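Local coordinates for gram-negative insecticidal protein (Chromobacterium piscinae, PDB 6FBM), which is an insecticidal toxin that combines a MACPF module, probably membrane-directed as in pore-forming relatives, with a beta-tripod module, at residues T140-L145 with E291-L296; P169-E174 with W284-K289; R391-A396 with R454-K459; V486-N491 with S495-R500. All coordinates share one frame; numbering follows the deposited sequence.

Contact 1: residues T140-L145 with E291-L296; sequences TLRSML and ERRVEL
R142 and R293 bring two guanidinium groups face to face at the surface of the MACPF domain, a worked example of how like charges are brought together when backbone carbonyls lie close by. One arginine is in segment 140-145, at the C-terminal end region of helix 138-141, and the other projects from helix 290-298. R142 can be followed outward from CB, which points toward the second helix. Its CG is anti to the backbone N (chi1 -155°) and lies by the side chain of D288; CD passes L286 O. Bends at chi2 and chi3 then turn the head group to lie flat over that of R293. The two planes are only 1° apart, but the overlap is partial: CZ of R142 is 3.6 Å from NH2 of R293, while NH1 of R142 comes to 3.4 Å from the same NH2. At the other tip, NH2 of R142 is 3.9 Å from NH2 of R293. The closest two nitrogens are both donors and cannot bond to each other. R142 NH1 instead makes a weak hydrogen bond to A285 O. The oxygens of this intervening loop probably offset some of the repulsion between the cations. R293 meets the same loop from its own helix, its CG passing W284 O. Extended from CG to NE, it makes a weak bond from NH2 to D288 O, and its NE gives its N-H to A287 O.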
# COMPACT_ATOMS: atom_id res chain seq x y z
N THR A 140 -3.01 -31.30 32.93
CA THR A 140 -1.76 -30.69 32.46
C THR A 140 -1.80 -29.18 32.68
O THR A 140 -0.81 -28.56 33.10
CB THR A 140 -1.54 -31.00 30.98
OG1 THR A 140 -1.46 -32.41 30.79
CG2 THR A 140 -0.26 -30.32 30.44
N LEU A 141 -2.96 -28.59 32.38
CA LEU A 141 -3.15 -27.15 32.50
C LEU A 141 -3.09 -26.66 33.94
O LEU A 141 -2.78 -25.49 34.19
CB LEU A 141 -4.48 -26.72 31.87
CG LEU A 141 -4.58 -26.82 30.33
CD1 LEU A 141 -6.04 -26.73 29.91
CD2 LEU A 141 -3.73 -25.73 29.69
N ARG A 142 -3.38 -27.55 34.88
CA ARG A 142 -3.32 -27.23 36.31
C ARG A 142 -2.01 -26.61 36.72
O ARG A 142 -2.00 -25.71 37.57
CB ARG A 142 -3.57 -28.48 37.15
CG ARG A 142 -4.11 -28.21 38.56
CD ARG A 142 -5.33 -29.07 38.85
NE ARG A 142 -5.03 -30.49 38.66
CZ ARG A 142 -5.91 -31.45 38.35
NH1 ARG A 142 -7.20 -31.18 38.18
NH2 ARG A 142 -5.48 -32.71 38.20
N SER A 143 -0.91 -27.04 36.11
CA SER A 143 0.41 -26.45 36.38
C SER A 143 0.74 -25.21 35.52
O SER A 143 1.86 -24.70 35.58
CB SER A 143 1.51 -27.52 36.18
OG SER A 143 1.71 -27.79 34.80
N MET A 144 -0.22 -24.72 34.74
CA MET A 144 0.01 -23.63 33.78
C MET A 144 -0.90 -22.45 34.03
O MET A 144 -1.05 -21.62 33.14
CB MET A 144 -0.22 -24.16 32.35
CG MET A 144 0.83 -25.16 31.91
SD MET A 144 0.23 -26.10 30.51
CE MET A 144 0.23 -24.92 29.16
N LEU A 145 -1.48 -22.37 35.23
CA LEU A 145 -2.45 -21.33 35.53
C LEU A 145 -1.73 -20.03 35.78
O LEU A 145 -0.62 -20.02 36.32
CB LEU A 145 -3.25 -21.70 36.78
CG LEU A 145 -4.01 -23.03 36.75
CD1 LEU A 145 -4.79 -23.17 38.04
CD2 LEU A 145 -4.94 -23.12 35.56
N GLU A 291 -12.83 -31.12 46.65
CA GLU A 291 -13.92 -30.44 47.37
C GLU A 291 -14.26 -29.13 46.67
O GLU A 291 -15.42 -28.72 46.62
CB GLU A 291 -13.53 -30.11 48.83
CG GLU A 291 -12.96 -31.27 49.64
CD GLU A 291 -11.44 -31.36 49.54
OE1 GLU A 291 -10.74 -30.40 49.94
OE2 GLU A 291 -10.95 -32.38 49.03
N ARG A 292 -13.22 -28.46 46.17
CA ARG A 292 -13.35 -27.20 45.45
C ARG A 292 -13.94 -27.42 44.04
O ARG A 292 -14.81 -26.65 43.61
CB ARG A 292 -11.98 -26.51 45.41
CG ARG A 292 -11.93 -25.12 44.80
CD ARG A 292 -12.95 -24.15 45.36
NE ARG A 292 -12.68 -22.81 44.87
CZ ARG A 292 -13.44 -21.74 45.08
NH1 ARG A 292 -14.58 -21.82 45.78
NH2 ARG A 292 -13.06 -20.56 44.57
N ARG A 293 -13.50 -28.47 43.36
CA ARG A 293 -14.06 -28.87 42.06
C ARG A 293 -15.54 -29.08 42.17
O ARG A 293 -16.31 -28.69 41.29
CB ARG A 293 -13.46 -30.19 41.55
CG ARG A 293 -11.99 -30.14 41.18
CD ARG A 293 -11.45 -31.51 40.84
NE ARG A 293 -10.00 -31.54 41.01
CZ ARG A 293 -9.24 -32.64 40.99
NH1 ARG A 293 -9.76 -33.84 40.70
NH2 ARG A 293 -7.93 -32.53 41.18
N VAL A 294 -15.94 -29.72 43.26
CA VAL A 294 -17.31 -30.10 43.46
C VAL A 294 -18.12 -28.87 43.83
O VAL A 294 -19.20 -28.71 43.27
CB VAL A 294 -17.43 -31.26 44.50
CG1 VAL A 294 -18.87 -31.47 44.96
CG2 VAL A 294 -16.89 -32.55 43.88
N GLU A 295 -17.64 -28.01 44.73
CA GLU A 295 -18.47 -26.87 45.14
C GLU A 295 -18.67 -25.90 43.99
O GLU A 295 -19.77 -25.34 43.85
CB GLU A 295 -18.01 -26.17 46.42
CG GLU A 295 -16.66 -25.49 46.39
CD GLU A 295 -16.52 -24.32 47.35
OE1 GLU A 295 -15.41 -24.03 47.82
OE2 GLU A 295 -17.50 -23.61 47.62
N LEU A 296 -17.64 -25.73 43.17
CA LEU A 296 -17.77 -24.89 41.96
C LEU A 296 -18.76 -25.50 40.98
O LEU A 296 -19.65 -24.81 40.50
CB LEU A 296 -16.41 -24.64 41.31
CG LEU A 296 -15.42 -23.80 42.12
CD1 LEU A 296 -14.09 -23.70 41.39
CD2 LEU A 296 -15.97 -22.41 42.43

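Contact 2: residues P169-E174 with W284-K289; sequences PYYISE and WALADK
The 3-10 turn W284-L286 packs against strand 170-172 through two pairs of side chains, Y170 with W284 and Y171 with L286. The phenol end of Y170 approaches the benzene part of the indole, with its OH 3.5 Å from CZ2 of W284 and its CE1 3.7 Å from CH2 of W284. The planes are steeply inclined, at 76°, yet the approach is oblique, and the centroids of the two six-membered rings are 5.3 Å apart. W284 holds its CG between the backbone N and the carbonyl carbon (chi1 52°), a torsion that swings the indole back to the strand. F300 meets both rings edge-to-face and completes an aromatic trio. The strand belongs to the antiparallel sheet of the MACPF fold, where it pairs with strands 120-134 and 280-282; the turn comes one residue after the latter, so chain continuity brings it beside its partner. Successive strand residues send their rings to different surroundings, and Y171 lies among F41, L141 and L286 instead. There CE2 of Y171 is 3.7 Å from CD1 of L286, while the other methyl, CD2 of L286, passes 4.1 Å from the OH of Y171.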
# COMPACT_ATOMS: atom_id res chain seq x y z
N PRO A 169 -17.30 -19.73 33.63
CA PRO A 169 -17.32 -21.09 34.17
C PRO A 169 -16.65 -22.12 33.25
O PRO A 169 -16.26 -23.19 33.73
CB PRO A 169 -18.81 -21.39 34.29
CG PRO A 169 -19.44 -20.58 33.20
CD PRO A 169 -18.60 -19.33 33.05
N TYR A 170 -16.55 -21.81 31.95
CA TYR A 170 -15.91 -22.69 30.99
C TYR A 170 -14.88 -21.90 30.23
O TYR A 170 -15.00 -20.69 30.11
CB TYR A 170 -16.94 -23.25 30.03
CG TYR A 170 -17.74 -24.39 30.58
CD1 TYR A 170 -18.79 -24.18 31.47
CD2 TYR A 170 -17.44 -25.68 30.22
CE1 TYR A 170 -19.51 -25.24 31.98
CE2 TYR A 170 -18.15 -26.76 30.73
CZ TYR A 170 -19.19 -26.53 31.59
OH TYR A 170 -19.87 -27.61 32.07
N TYR A 171 -13.89 -22.60 29.69
CA TYR A 171 -12.87 -22.00 28.86
C TYR A 171 -12.75 -22.74 27.54
O TYR A 171 -13.18 -23.87 27.40
CB TYR A 171 -11.53 -21.96 29.60
CG TYR A 171 -10.94 -23.32 29.87
CD1 TYR A 171 -10.10 -23.93 28.94
CD2 TYR A 171 -11.23 -24.02 31.04
CE1 TYR A 171 -9.56 -25.20 29.17
CE2 TYR A 171 -10.71 -25.28 31.27
CZ TYR A 171 -9.86 -25.86 30.35
OH TYR A 171 -9.34 -27.10 30.57
N ILE A 172 -12.11 -22.08 26.58
CA ILE A 172 -11.92 -22.64 25.26
C ILE A 172 -10.74 -23.59 25.29
O ILE A 172 -9.60 -23.17 25.43
CB ILE A 172 -11.62 -21.54 24.21
CG1 ILE A 172 -12.78 -20.52 24.10
CG2 ILE A 172 -11.32 -22.16 22.84
CD1 ILE A 172 -14.08 -21.09 23.56
N SER A 173 -11.03 -24.86 25.15
CA SER A 173 -10.01 -25.91 25.14
C SER A 173 -9.68 -26.39 23.75
O SER A 173 -8.57 -26.85 23.50
CB SER A 173 -10.46 -27.09 25.98
OG SER A 173 -9.43 -28.01 26.12
N GLU A 174 -10.65 -26.32 22.85
CA GLU A 174 -10.46 -26.73 21.47
C GLU A 174 -11.38 -25.86 20.61
O GLU A 174 -12.52 -25.61 20.96
CB GLU A 174 -10.83 -28.20 21.34
CG GLU A 174 -10.35 -28.86 20.06
CD GLU A 174 -10.77 -30.34 20.07
OE1 GLU A 174 -11.97 -30.60 19.93
OE2 GLU A 174 -9.90 -31.23 20.22
N TRP A 284 -13.81 -25.62 36.84
CA TRP A 284 -13.76 -26.39 38.10
C TRP A 284 -12.78 -27.58 38.06
O TRP A 284 -12.03 -27.76 39.00
CB TRP A 284 -15.15 -26.81 38.60
CG TRP A 284 -16.04 -27.52 37.64
CD1 TRP A 284 -15.95 -28.83 37.23
CD2 TRP A 284 -17.21 -26.97 37.02
NE1 TRP A 284 -17.00 -29.12 36.39
CE2 TRP A 284 -17.78 -28.00 36.24
CE3 TRP A 284 -17.81 -25.71 37.04
CZ2 TRP A 284 -18.92 -27.80 35.46
CZ3 TRP A 284 -18.94 -25.50 36.27
CH2 TRP A 284 -19.49 -26.53 35.50
N ALA A 285 -12.72 -28.29 36.94
CA ALA A 285 -11.72 -29.37 36.75
C ALA A 285 -10.26 -28.93 36.98
O ALA A 285 -9.39 -29.78 37.20
CB ALA A 285 -11.88 -29.99 35.36
N LEU A 286 -9.99 -27.63 36.91
CA LEU A 286 -8.65 -27.08 37.16
C LEU A 286 -8.29 -26.86 38.62
O LEU A 286 -7.13 -26.58 38.95
CB LEU A 286 -8.51 -25.74 36.42
CG LEU A 286 -8.72 -25.80 34.91
CD1 LEU A 286 -8.86 -24.37 34.36
CD2 LEU A 286 -7.56 -26.53 34.27
N ALA A 287 -9.29 -26.91 39.51
CA ALA A 287 -9.05 -26.67 40.93
C ALA A 287 -8.22 -27.81 41.52
O ALA A 287 -8.39 -28.97 41.11
CB ALA A 287 -10.37 -26.52 41.65
N ASP A 288 -7.32 -27.48 42.45
CA ASP A 288 -6.44 -28.49 43.09
C ASP A 288 -7.21 -29.54 43.89
O ASP A 288 -7.00 -30.74 43.70
CB ASP A 288 -5.40 -27.82 44.02
CG ASP A 288 -4.33 -27.06 43.26
OD1 ASP A 288 -3.99 -27.40 42.12
OD2 ASP A 288 -3.78 -26.11 43.84
N LYS A 289 -8.12 -29.08 44.75
CA LYS A 289 -8.82 -29.97 45.68
C LYS A 289 -10.15 -30.48 45.11
O LYS A 289 -10.93 -29.70 44.60
CB LYS A 289 -9.07 -29.24 47.01
CG LYS A 289 -7.85 -28.58 47.60
CD LYS A 289 -7.94 -28.33 49.10
CE LYS A 289 -6.87 -27.30 49.46
NZ LYS A 289 -6.33 -27.37 50.86

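Contact 3: residues R391-A396 with R454-K459; sequences RVWDDA and RVWWDK
The indole of W393 lies between two kinds of neighbour: the edge of W456 is turned to one face of W393, D458 comes obliquely on that same side, and the backbone N of D395 lies over the opposite face, toward the rim. The tryptophan pair is T-shaped, with planes at 77° and six-membered centroids 5.9 Å apart. Their nearest atoms are the two CH2 carbons, W393 CH2 and W456 CH2, at 4.1 Å. With CG anti to the backbone N (chi1 170°), the indole of W393 reaches across to the other strand. W456 in turn carries the backbone N of D458 over one of its own faces, repeating the arrangement of W393 and D395. D458 packs its CB 3.5 Å from W393 CZ2. Its OD2 takes a weak, bent hydrogen bond from W393 NE1 (3.3 Å, 128°), whose stronger acceptor is K465 O. D458 OD1 is held independently by Y489 OH and V467 N, which fix the carboxylate beside the indole. Two sheets of the probable beta-tripod region meet here: V392 and W393 form a classic beta bulge opposite C406 of strand 403-410, while W456 belongs to strand 450-457, which pairs with strand 468-473.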
# COMPACT_ATOMS: atom_id res chain seq x y z
N ARG A 391 -70.64 -32.91 0.09
CA ARG A 391 -71.96 -33.07 0.65
C ARG A 391 -71.99 -34.12 1.74
O ARG A 391 -71.64 -35.25 1.51
CB ARG A 391 -72.97 -33.43 -0.41
CG ARG A 391 -73.32 -32.30 -1.32
CD ARG A 391 -74.74 -32.45 -1.88
NE ARG A 391 -74.80 -32.13 -3.30
CZ ARG A 391 -74.39 -32.94 -4.28
NH1 ARG A 391 -73.87 -34.13 -4.01
NH2 ARG A 391 -74.48 -32.55 -5.54
N VAL A 392 -72.45 -33.72 2.91
CA VAL A 392 -72.75 -34.65 3.95
C VAL A 392 -74.11 -35.28 3.61
O VAL A 392 -74.34 -36.45 3.90
CB VAL A 392 -72.80 -33.94 5.33
CG1 VAL A 392 -73.12 -34.93 6.45
CG2 VAL A 392 -71.47 -33.32 5.63
N TRP A 393 -74.99 -34.48 2.99
CA TRP A 393 -76.38 -34.85 2.78
C TRP A 393 -77.03 -33.94 1.76
O TRP A 393 -76.70 -32.77 1.69
CB TRP A 393 -77.14 -34.71 4.09
CG TRP A 393 -78.63 -34.82 4.00
CD1 TRP A 393 -79.37 -35.97 4.05
CD2 TRP A 393 -79.57 -33.75 3.84
NE1 TRP A 393 -80.71 -35.68 3.93
CE2 TRP A 393 -80.86 -34.33 3.80
CE3 TRP A 393 -79.45 -32.37 3.72
CZ2 TRP A 393 -82.02 -33.57 3.65
CZ3 TRP A 393 -80.60 -31.62 3.57
CH2 TRP A 393 -81.87 -32.22 3.53
N ASP A 394 -77.97 -34.50 1.00
CA ASP A 394 -78.92 -33.72 0.21
C ASP A 394 -80.32 -34.35 0.27
O ASP A 394 -80.48 -35.44 0.80
CB ASP A 394 -78.42 -33.54 -1.23
CG ASP A 394 -78.04 -34.83 -1.90
OD1 ASP A 394 -78.93 -35.59 -2.29
OD2 ASP A 394 -76.85 -35.08 -2.07
N ASP A 395 -81.31 -33.64 -0.30
CA ASP A 395 -82.74 -34.06 -0.28
C ASP A 395 -83.17 -34.90 -1.49
O ASP A 395 -84.37 -34.96 -1.79
CB ASP A 395 -83.67 -32.85 -0.11
CG ASP A 395 -83.96 -32.13 -1.43
OD1 ASP A 395 -83.03 -31.91 -2.23
OD2 ASP A 395 -85.14 -31.80 -1.69
N ALA A 396 -82.22 -35.53 -2.19
CA ALA A 396 -82.55 -36.40 -3.33
C ALA A 396 -83.49 -37.49 -2.85
O ALA A 396 -83.20 -38.16 -1.84
CB ALA A 396 -81.29 -37.01 -3.93
N ARG A 454 -78.61 -31.48 19.67
CA ARG A 454 -79.04 -31.59 18.28
C ARG A 454 -79.81 -30.35 17.86
O ARG A 454 -80.68 -29.87 18.59
CB ARG A 454 -79.93 -32.82 18.10
CG ARG A 454 -80.30 -33.15 16.65
CD ARG A 454 -81.16 -34.38 16.60
NE ARG A 454 -82.47 -34.12 17.20
CZ ARG A 454 -83.47 -33.47 16.61
NH1 ARG A 454 -83.34 -33.01 15.37
NH2 ARG A 454 -84.61 -33.29 17.27
N VAL A 455 -79.48 -29.82 16.69
CA VAL A 455 -80.16 -28.66 16.16
C VAL A 455 -81.37 -29.08 15.35
O VAL A 455 -82.43 -28.46 15.47
CB VAL A 455 -79.23 -27.84 15.25
CG1 VAL A 455 -79.97 -26.62 14.67
CG2 VAL A 455 -77.99 -27.39 16.04
N TRP A 456 -81.21 -30.12 14.53
CA TRP A 456 -82.17 -30.47 13.47
C TRP A 456 -81.79 -31.80 12.81
O TRP A 456 -80.65 -32.24 12.91
CB TRP A 456 -82.16 -29.36 12.44
CG TRP A 456 -83.08 -29.49 11.27
CD1 TRP A 456 -84.36 -29.06 11.20
CD2 TRP A 456 -82.77 -30.02 9.97
NE1 TRP A 456 -84.88 -29.29 9.96
CE2 TRP A 456 -83.92 -29.88 9.18
CE3 TRP A 456 -81.63 -30.60 9.41
CZ2 TRP A 456 -83.98 -30.30 7.85
CZ3 TRP A 456 -81.69 -31.01 8.07
CH2 TRP A 456 -82.86 -30.86 7.32
N TRP A 457 -82.78 -32.45 12.21
CA TRP A 457 -82.60 -33.57 11.29
C TRP A 457 -83.67 -33.48 10.22
O TRP A 457 -84.64 -32.74 10.36
CB TRP A 457 -82.66 -34.96 11.97
CG TRP A 457 -83.71 -35.16 13.04
CD1 TRP A 457 -84.95 -34.57 13.12
CD2 TRP A 457 -83.62 -36.03 14.18
NE1 TRP A 457 -85.61 -34.99 14.24
CE2 TRP A 457 -84.83 -35.89 14.91
CE3 TRP A 457 -82.64 -36.92 14.65
CZ2 TRP A 457 -85.07 -36.61 16.09
CZ3 TRP A 457 -82.88 -37.61 15.82
CH2 TRP A 457 -84.09 -37.45 16.54
N ASP A 458 -83.49 -34.24 9.15
CA ASP A 458 -84.34 -34.11 7.97
C ASP A 458 -85.57 -34.99 8.00
O ASP A 458 -86.33 -34.99 7.04
CB ASP A 458 -83.53 -34.39 6.69
CG ASP A 458 -83.30 -35.87 6.44
OD1 ASP A 458 -82.78 -36.55 7.34
OD2 ASP A 458 -83.60 -36.35 5.34
N LYS A 459 -85.78 -35.77 9.06
CA LYS A 459 -86.86 -36.77 9.03
C LYS A 459 -88.23 -36.12 8.81
O LYS A 459 -88.53 -35.07 9.38
CB LYS A 459 -86.79 -37.74 10.20
CG LYS A 459 -87.16 -37.20 11.55
CD LYS A 459 -86.21 -37.74 12.65
CE LYS A 459 -86.16 -39.23 12.82
NZ LYS A 459 -85.73 -39.59 14.23

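Contact 4: residues V486-N491 with S495-R500; sequences VPNYNN and SGDIER
D497 OD1 receives the shortest polar bond of the contact, 2.7 Å from N488 ND2 with an N-H...O angle of 157°, and CG1 of V486 lies 3.3 Å from the same oxygen. The acceptor OD1 lies almost in the N488 amide plane, whereas the donor ND2 meets OD1 on its syn side, 29° out of the carboxylate plane. The second oxygen, D497 OD2, uses its syn lone pair for N490 ND2 at 2.8 Å. N488 and N490 each give one N-H to the carboxylate, one to each oxygen, and together help fix its rotation; OD2 has a further partner close by in the chain. An Asx turn orients the two: N488 OD1 accepts the backbone N of N490 at 2.9 Å, while its ND2 is directed at the aspartate. D497 lies in the first turn of its helix, whose N-terminal end would probably favour the negative charge. Farther along the helix, CG of P487 approaches the guanidinium of R500 obliquely, 4.3 Å from NH1 of R500. The contact ties the loop after strand 484-486 back onto the short helix 495-500. On the sheet side V486 packs on W470 of strand 468-473, and I498, like V486, touches L451 of strand 450-457.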
# COMPACT_ATOMS: atom_id res chain seq x y z
N VAL A 486 -74.23 -35.50 10.83
CA VAL A 486 -74.03 -36.94 10.93
C VAL A 486 -75.02 -37.56 9.95
O VAL A 486 -76.19 -37.20 9.97
CB VAL A 486 -74.33 -37.43 12.37
CG1 VAL A 486 -74.07 -38.90 12.51
CG2 VAL A 486 -73.47 -36.67 13.38
N PRO A 487 -74.58 -38.51 9.10
CA PRO A 487 -75.48 -39.02 8.02
C PRO A 487 -76.54 -40.07 8.47
O PRO A 487 -76.87 -40.99 7.73
CB PRO A 487 -74.50 -39.62 7.01
CG PRO A 487 -73.38 -40.10 7.86
CD PRO A 487 -73.25 -39.15 9.03
N ASN A 488 -77.11 -39.90 9.66
CA ASN A 488 -78.06 -40.83 10.25
C ASN A 488 -78.78 -40.16 11.43
O ASN A 488 -78.41 -39.04 11.84
CB ASN A 488 -77.34 -42.09 10.73
CG ASN A 488 -76.31 -41.80 11.82
OD1 ASN A 488 -76.62 -41.18 12.85
ND2 ASN A 488 -75.06 -42.23 11.59
N TYR A 489 -79.76 -40.85 11.99
CA TYR A 489 -80.59 -40.32 13.07
C TYR A 489 -80.21 -40.85 14.44
O TYR A 489 -81.04 -40.83 15.34
CB TYR A 489 -82.07 -40.62 12.80
CG TYR A 489 -82.62 -40.10 11.49
CD1 TYR A 489 -82.46 -38.78 11.13
CD2 TYR A 489 -83.33 -40.93 10.62
CE1 TYR A 489 -82.96 -38.29 9.92
CE2 TYR A 489 -83.83 -40.46 9.41
CZ TYR A 489 -83.65 -39.12 9.07
OH TYR A 489 -84.15 -38.63 7.89
N ASN A 490 -78.96 -41.27 14.62
CA ASN A 490 -78.51 -41.76 15.91
C ASN A 490 -78.62 -40.64 16.96
O ASN A 490 -78.22 -39.51 16.68
CB ASN A 490 -77.06 -42.28 15.86
CG ASN A 490 -76.86 -43.39 14.85
OD1 ASN A 490 -77.80 -43.93 14.30
ND2 ASN A 490 -75.60 -43.70 14.59
N ASN A 491 -79.14 -40.97 18.15
CA ASN A 491 -79.49 -39.99 19.20
C ASN A 491 -79.22 -40.59 20.58
O ASN A 491 -80.08 -41.29 21.11
CB ASN A 491 -80.97 -39.60 19.05
CG ASN A 491 -81.42 -38.52 20.03
OD1 ASN A 491 -80.65 -37.99 20.83
ND2 ASN A 491 -82.71 -38.18 19.97
N SER A 495 -69.64 -43.50 18.83
CA SER A 495 -68.22 -43.24 18.61
C SER A 495 -67.77 -43.45 17.16
O SER A 495 -66.73 -42.93 16.76
CB SER A 495 -67.35 -44.04 19.58
OG SER A 495 -67.64 -45.42 19.46
N GLY A 496 -68.54 -44.22 16.37
CA GLY A 496 -68.30 -44.32 14.93
C GLY A 496 -68.62 -43.04 14.20
O GLY A 496 -67.88 -42.63 13.30
N ASP A 497 -69.73 -42.40 14.57
CA ASP A 497 -70.10 -41.08 14.03
C ASP A 497 -69.07 -40.00 14.40
O ASP A 497 -68.75 -39.15 13.58
CB ASP A 497 -71.48 -40.64 14.50
CG ASP A 497 -72.58 -41.57 14.07
OD1 ASP A 497 -72.67 -41.88 12.87
OD2 ASP A 497 -73.39 -41.98 14.94
N ILE A 498 -68.56 -40.05 15.64
CA ILE A 498 -67.48 -39.15 16.12
C ILE A 498 -66.14 -39.42 15.40
O ILE A 498 -65.42 -38.48 15.07
CB ILE A 498 -67.31 -39.25 17.65
CG1 ILE A 498 -68.55 -38.68 18.36
CG2 ILE A 498 -66.07 -38.49 18.13
CD1 ILE A 498 -68.76 -39.23 19.77
N GLU A 499 -65.83 -40.69 15.16
CA GLU A 499 -64.63 -41.08 14.41
C GLU A 499 -64.63 -40.56 12.98
O GLU A 499 -63.58 -40.15 12.47
CB GLU A 499 -64.46 -42.61 14.37
CG GLU A 499 -63.36 -43.14 15.27
CD GLU A 499 -62.00 -42.62 14.86
OE1 GLU A 499 -61.58 -42.81 13.69
OE2 GLU A 499 -61.34 -42.00 15.73
N ARG A 500 -65.79 -40.60 12.34
CA ARG A 500 -65.95 -40.12 10.97
C ARG A 500 -65.49 -38.66 10.82
O ARG A 500 -64.94 -38.29 9.78
CB ARG A 500 -67.40 -40.30 10.51
CG ARG A 500 -67.78 -39.68 9.17
CD ARG A 500 -66.94 -40.21 8.00
NE ARG A 500 -67.49 -41.46 7.46
CZ ARG A 500 -68.61 -41.55 6.72
NH1 ARG A 500 -69.32 -40.47 6.40
NH2 ARG A 500 -69.03 -42.74 6.29

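From the N terminus, the chain first passes 140-145 and then 169-174. It meets 284-289 before 291-296, so contact 2 is nested inside the loop closed by contact 1, with centres 6 Å apart. Together they tie the sheet of the MACPF domain to helices 138-141 and 290-298, and segment 284-289 supplies carbonyls that hold the arginines of contact 1. Contacts 3 and 4 follow in series, on the opposite side of the chain's centre, some 66 to 79 Å away between centres. Contact 3 joins two sheets across 58 residues, while contact 4 closes the short loop between strand 484-486 and helix 495-500. Those two touch, with Y489 of the loop in contact 4 reaching the second segment of contact 3.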